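Local coordinates for BlEst2 (Bacillus licheniformis, PDB 6WPX), which probably hydrolyses carboxylic ester bonds as an esterase or lipase, here in a propeptide form whose C-terminal domain has an autoinhibitory effect, at residues 82-86 / 97-101; 91-96 / 127-132. One frame throughout, in Å; residues are numbered along the deposited sequence.

Interaction 1 of 2, residues 82-86 / 97-101; sequences FIDLH and MLAAK
Met97 reaches from its helix to the loop after strand 80-83 and sets its sulfur and methyl between Leu85 and His86. Its chain runs straight out, CG anti to the backbone N (chi1 174°), and bends only at the last torsion, which turns CE onto the imidazole. Met97 CE lies 3.3 Å from His86 NE2, approaching the ring obliquely, while Met97 SD stands 4.7 Å from the His86 ring centroid, a slanting sulfur-aromatic contact. Leu85 and the methionine lie alongside each other, pointing opposite ways: Leu85 CD2 touches Met97 SD at 3.9 Å and rests on Leu98 CB, also at 3.9 Å.

Two residues before Leu85, Ile83 extends CG1 away from its own backbone N (chi1 -171°), carrying CD1 across to the helix. There Ile83 CD1 fits between two side chains a turn apart, 4.0 Å from Leu98 CD1 and a tight 3.5 Å from Lys101 CB. Lys101 gives only the root of its chain, crossing Ile83 nearly at right angles.

No hydrogen bond joins the segments. Helix 91-109 links parallel strands 80-83 and 113-118, a beta-alpha-beta crossover of the alpha/beta-hydrolase-like domain, and here it packs on the first strand and its following loop. Val53 of strand 50-53 lies beside Ile83 and Leu85, Trp34 of strand 34-36 touches Ile83 and Lys101, and helix 121-131 meets Leu85 and Leu98.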
# COMPACT_ATOMS: atom_id res chain seq x y z
N PHE A 82 -6.27 -4.82 23.90
CA PHE A 82 -6.64 -4.50 22.51
C PHE A 82 -7.10 -3.07 22.53
O PHE A 82 -7.86 -2.70 23.42
CB PHE A 82 -7.77 -5.45 22.04
CG PHE A 82 -7.38 -6.91 22.17
CD1 PHE A 82 -7.57 -7.60 23.37
CD2 PHE A 82 -6.77 -7.58 21.12
CE1 PHE A 82 -7.16 -8.93 23.51
CE2 PHE A 82 -6.38 -8.93 21.25
CZ PHE A 82 -6.54 -9.58 22.45
N ILE A 83 -6.65 -2.28 21.56
CA ILE A 83 -6.97 -0.86 21.52
C ILE A 83 -7.61 -0.43 20.19
O ILE A 83 -7.30 -0.99 19.13
CB ILE A 83 -5.67 -0.04 21.84
CG1 ILE A 83 -5.99 1.48 22.02
CG2 ILE A 83 -4.56 -0.29 20.77
CD1 ILE A 83 -4.93 2.30 22.67
N ASP A 84 -8.50 0.56 20.27
CA ASP A 84 -9.09 1.18 19.11
C ASP A 84 -8.36 2.52 18.99
O ASP A 84 -8.36 3.30 19.94
CB ASP A 84 -10.58 1.49 19.30
CG ASP A 84 -11.49 0.28 19.28
OD1 ASP A 84 -11.02 -0.81 18.96
OD2 ASP A 84 -12.70 0.45 19.57
N LEU A 85 -7.71 2.75 17.85
CA LEU A 85 -7.10 4.03 17.53
C LEU A 85 -7.99 4.60 16.46
O LEU A 85 -9.04 4.01 16.20
CB LEU A 85 -5.65 3.87 17.03
CG LEU A 85 -4.64 3.23 18.01
CD1 LEU A 85 -3.25 3.19 17.39
CD2 LEU A 85 -4.60 3.99 19.36
N HIS A 86 -7.60 5.73 15.85
CA HIS A 86 -8.40 6.28 14.77
C HIS A 86 -8.25 5.42 13.52
O HIS A 86 -7.13 5.11 13.10
CB HIS A 86 -8.03 7.73 14.44
CG HIS A 86 -8.30 8.70 15.55
ND1 HIS A 86 -9.58 9.14 15.81
CD2 HIS A 86 -7.44 9.34 16.37
CE1 HIS A 86 -9.46 9.98 16.83
NE2 HIS A 86 -8.20 10.13 17.20
N MET A 97 -2.30 9.31 20.73
CA MET A 97 -3.35 8.55 21.43
C MET A 97 -2.78 7.22 21.97
O MET A 97 -2.98 6.93 23.13
CB MET A 97 -4.52 8.25 20.50
CG MET A 97 -5.55 7.37 21.10
SD MET A 97 -6.90 7.04 20.02
CE MET A 97 -7.79 8.59 20.12
N LEU A 98 -2.09 6.45 21.13
CA LEU A 98 -1.52 5.18 21.57
C LEU A 98 -0.57 5.41 22.74
O LEU A 98 -0.68 4.70 23.74
CB LEU A 98 -0.83 4.46 20.41
CG LEU A 98 -0.19 3.08 20.70
CD1 LEU A 98 -1.22 2.06 21.26
CD2 LEU A 98 0.43 2.53 19.43
N ALA A 99 0.30 6.44 22.66
CA ALA A 99 1.24 6.78 23.73
C ALA A 99 0.52 7.09 25.04
O ALA A 99 0.95 6.61 26.10
CB ALA A 99 2.10 7.95 23.32
N ALA A 100 -0.59 7.87 24.97
CA ALA A 100 -1.40 8.24 26.14
C ALA A 100 -2.03 7.00 26.78
O ALA A 100 -1.96 6.85 28.00
CB ALA A 100 -2.47 9.24 25.73
N LYS A 101 -2.57 6.07 25.95
CA LYS A 101 -3.21 4.86 26.47
C LYS A 101 -2.22 3.84 26.94
O LYS A 101 -2.53 3.10 27.86
CB LYS A 101 -4.23 4.26 25.47
CG LYS A 101 -5.28 5.24 24.92
CD LYS A 101 -6.17 5.87 26.00
CE LYS A 101 -7.11 6.91 25.44
NZ LYS A 101 -8.03 7.39 26.50

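Interaction 2 of 2, residues 91-96 / 127-132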
# COMPACT_ATOMS: atom_id res chain seq x y z
N MET A 91 -0.36 8.92 11.67
CA MET A 91 0.50 8.27 12.68
C MET A 91 0.80 9.25 13.83
O MET A 91 1.13 8.78 14.90
CB MET A 91 1.80 7.71 12.08
CG MET A 91 2.83 8.72 11.69
SD MET A 91 2.53 9.58 10.14
CE MET A 91 3.07 8.36 8.96
N GLN A 92 0.66 10.55 13.57
CA GLN A 92 0.89 11.54 14.61
C GLN A 92 -0.26 11.50 15.64
O GLN A 92 -0.01 11.37 16.83
CB GLN A 92 1.08 12.95 14.02
CG GLN A 92 1.40 14.02 15.09
CD GLN A 92 1.87 15.34 14.52
OE1 GLN A 92 1.38 15.85 13.51
NE2 GLN A 92 2.81 15.97 15.21
N ASP A 93 -1.52 11.60 15.17
CA ASP A 93 -2.70 11.55 16.05
C ASP A 93 -2.81 10.18 16.67
O ASP A 93 -3.09 10.08 17.86
CB ASP A 93 -3.97 11.87 15.28
CG ASP A 93 -4.02 13.30 14.76
OD1 ASP A 93 -3.40 14.19 15.39
OD2 ASP A 93 -4.72 13.53 13.78
N ASN A 94 -2.57 9.13 15.88
CA ASN A 94 -2.61 7.77 16.40
C ASN A 94 -1.48 7.48 17.37
O ASN A 94 -1.71 6.85 18.39
CB ASN A 94 -2.71 6.74 15.30
CG ASN A 94 -4.15 6.51 14.90
OD1 ASN A 94 -5.06 7.14 15.45
ND2 ASN A 94 -4.39 5.59 14.00
N GLY A 95 -0.29 7.99 17.07
CA GLY A 95 0.88 7.88 17.94
C GLY A 95 0.65 8.59 19.26
O GLY A 95 0.94 8.03 20.31
N ALA A 96 0.07 9.83 19.23
CA ALA A 96 -0.21 10.56 20.47
C ALA A 96 -1.24 9.81 21.34
O ALA A 96 -1.02 9.66 22.53
CB ALA A 96 -0.69 11.98 20.17
N SER A 127 5.53 5.83 16.02
CA SER A 127 5.26 7.22 16.34
C SER A 127 5.03 7.36 17.84
O SER A 127 5.62 8.25 18.45
CB SER A 127 4.05 7.72 15.56
OG SER A 127 3.69 9.00 16.03
N ALA A 128 4.19 6.47 18.44
CA ALA A 128 3.92 6.50 19.88
C ALA A 128 5.22 6.40 20.65
O ALA A 128 5.49 7.24 21.50
CB ALA A 128 3.00 5.34 20.28
N LEU A 129 6.06 5.43 20.31
CA LEU A 129 7.31 5.21 21.05
C LEU A 129 8.38 6.27 20.84
O LEU A 129 8.98 6.72 21.81
CB LEU A 129 7.87 3.83 20.71
CG LEU A 129 7.39 2.70 21.62
CD1 LEU A 129 5.94 2.41 21.45
CD2 LEU A 129 8.14 1.46 21.33
N ILE A 130 8.64 6.63 19.58
CA ILE A 130 9.72 7.55 19.25
C ILE A 130 9.32 9.03 19.38
O ILE A 130 10.00 9.78 20.06
CB ILE A 130 10.28 7.18 17.85
CG1 ILE A 130 11.01 5.80 17.92
CG2 ILE A 130 11.18 8.31 17.28
CD1 ILE A 130 11.26 5.06 16.63
N HIS A 131 8.24 9.44 18.74
CA HIS A 131 7.82 10.84 18.72
C HIS A 131 6.89 11.22 19.89
O HIS A 131 6.69 12.41 20.14
CB HIS A 131 7.21 11.19 17.36
CG HIS A 131 8.14 10.89 16.22
ND1 HIS A 131 9.34 11.56 16.06
CD2 HIS A 131 8.03 9.97 15.23
CE1 HIS A 131 9.89 11.07 14.97
NE2 HIS A 131 9.15 10.11 14.43
N HIS A 132 6.35 10.23 20.63
CA HIS A 132 5.47 10.54 21.77
C HIS A 132 5.94 9.88 23.04
O HIS A 132 5.16 9.69 23.97
CB HIS A 132 4.00 10.23 21.44
CG HIS A 132 3.50 11.06 20.31
ND1 HIS A 132 3.60 10.63 19.00
CD2 HIS A 132 3.00 12.32 20.32
CE1 HIS A 132 3.14 11.63 18.26
NE2 HIS A 132 2.74 12.65 19.02
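Ser127 and His132, a little over one turn apart, both face helix 91-96 and take hold of it in different ways. The serine is turned with OG anti to its backbone N (chi1 171°), which brings the hydroxyl to the carbonyl of Met91: Ser127 OG donates to Met91 O at 2.8 Å. It comes from above the carbonyl plane, while Gly95 N makes its helical bond to the same oxygen from the opposite face, so two donors grip one acceptor.

The imidazole of His132 lies flat over the backbone at Gly95 and Ala96. Ala96 N sits over the centre of the His132 ring, 3.6 Å above its plane, and Ala96 CB covers the same face as a CH-pi contact, 4.0 Å from the centroid. His132 ND1 donates back to Ser127 O at 3.2 Å, from well above the carbonyl plane and slightly out of the ring plane, a bond that nevertheless limits how the ring can turn.

Gly95 has no side chain, and Ser127 OG, Ala128 N and His132 ND1 crowd the side of its CA where one would begin. Gly95 O takes a CA-H...O contact from Ala128 CA at 3.4 Å; Met91 CB lies 4.1 Å from Ser127 CB.

This is close helix-helix packing at a glycine: the axes of the short segments 91-96 and 127-131 cross at -85°, 8.2 Å apart at closest approach. Farther along helix 91-109, Leu98 and Ala99 continue the packing on Ala128, and helix 181-191 covers Met91 through Phe183, Met184 and Phe187.

From the N terminus, the chain leaves strand 80-83 through residues 84-86, enters helix 91-109 and, after ten intervening residues, returns at Met97 in interaction 1 to close a short loop. It then passes through strand 113-118 and into helix 121-131, whose end comes back in interaction 2 to the start of helix 91-109. Because 91-96 falls inside the first loop and 127-132 beyond it, the two contacts cross. They share one helix and touch directly: Asn94 ND2 probably bonds to His86 O, and Ala99 packs on His132. Together they join the strand end and two helices of the alpha/beta-hydrolase-like domain.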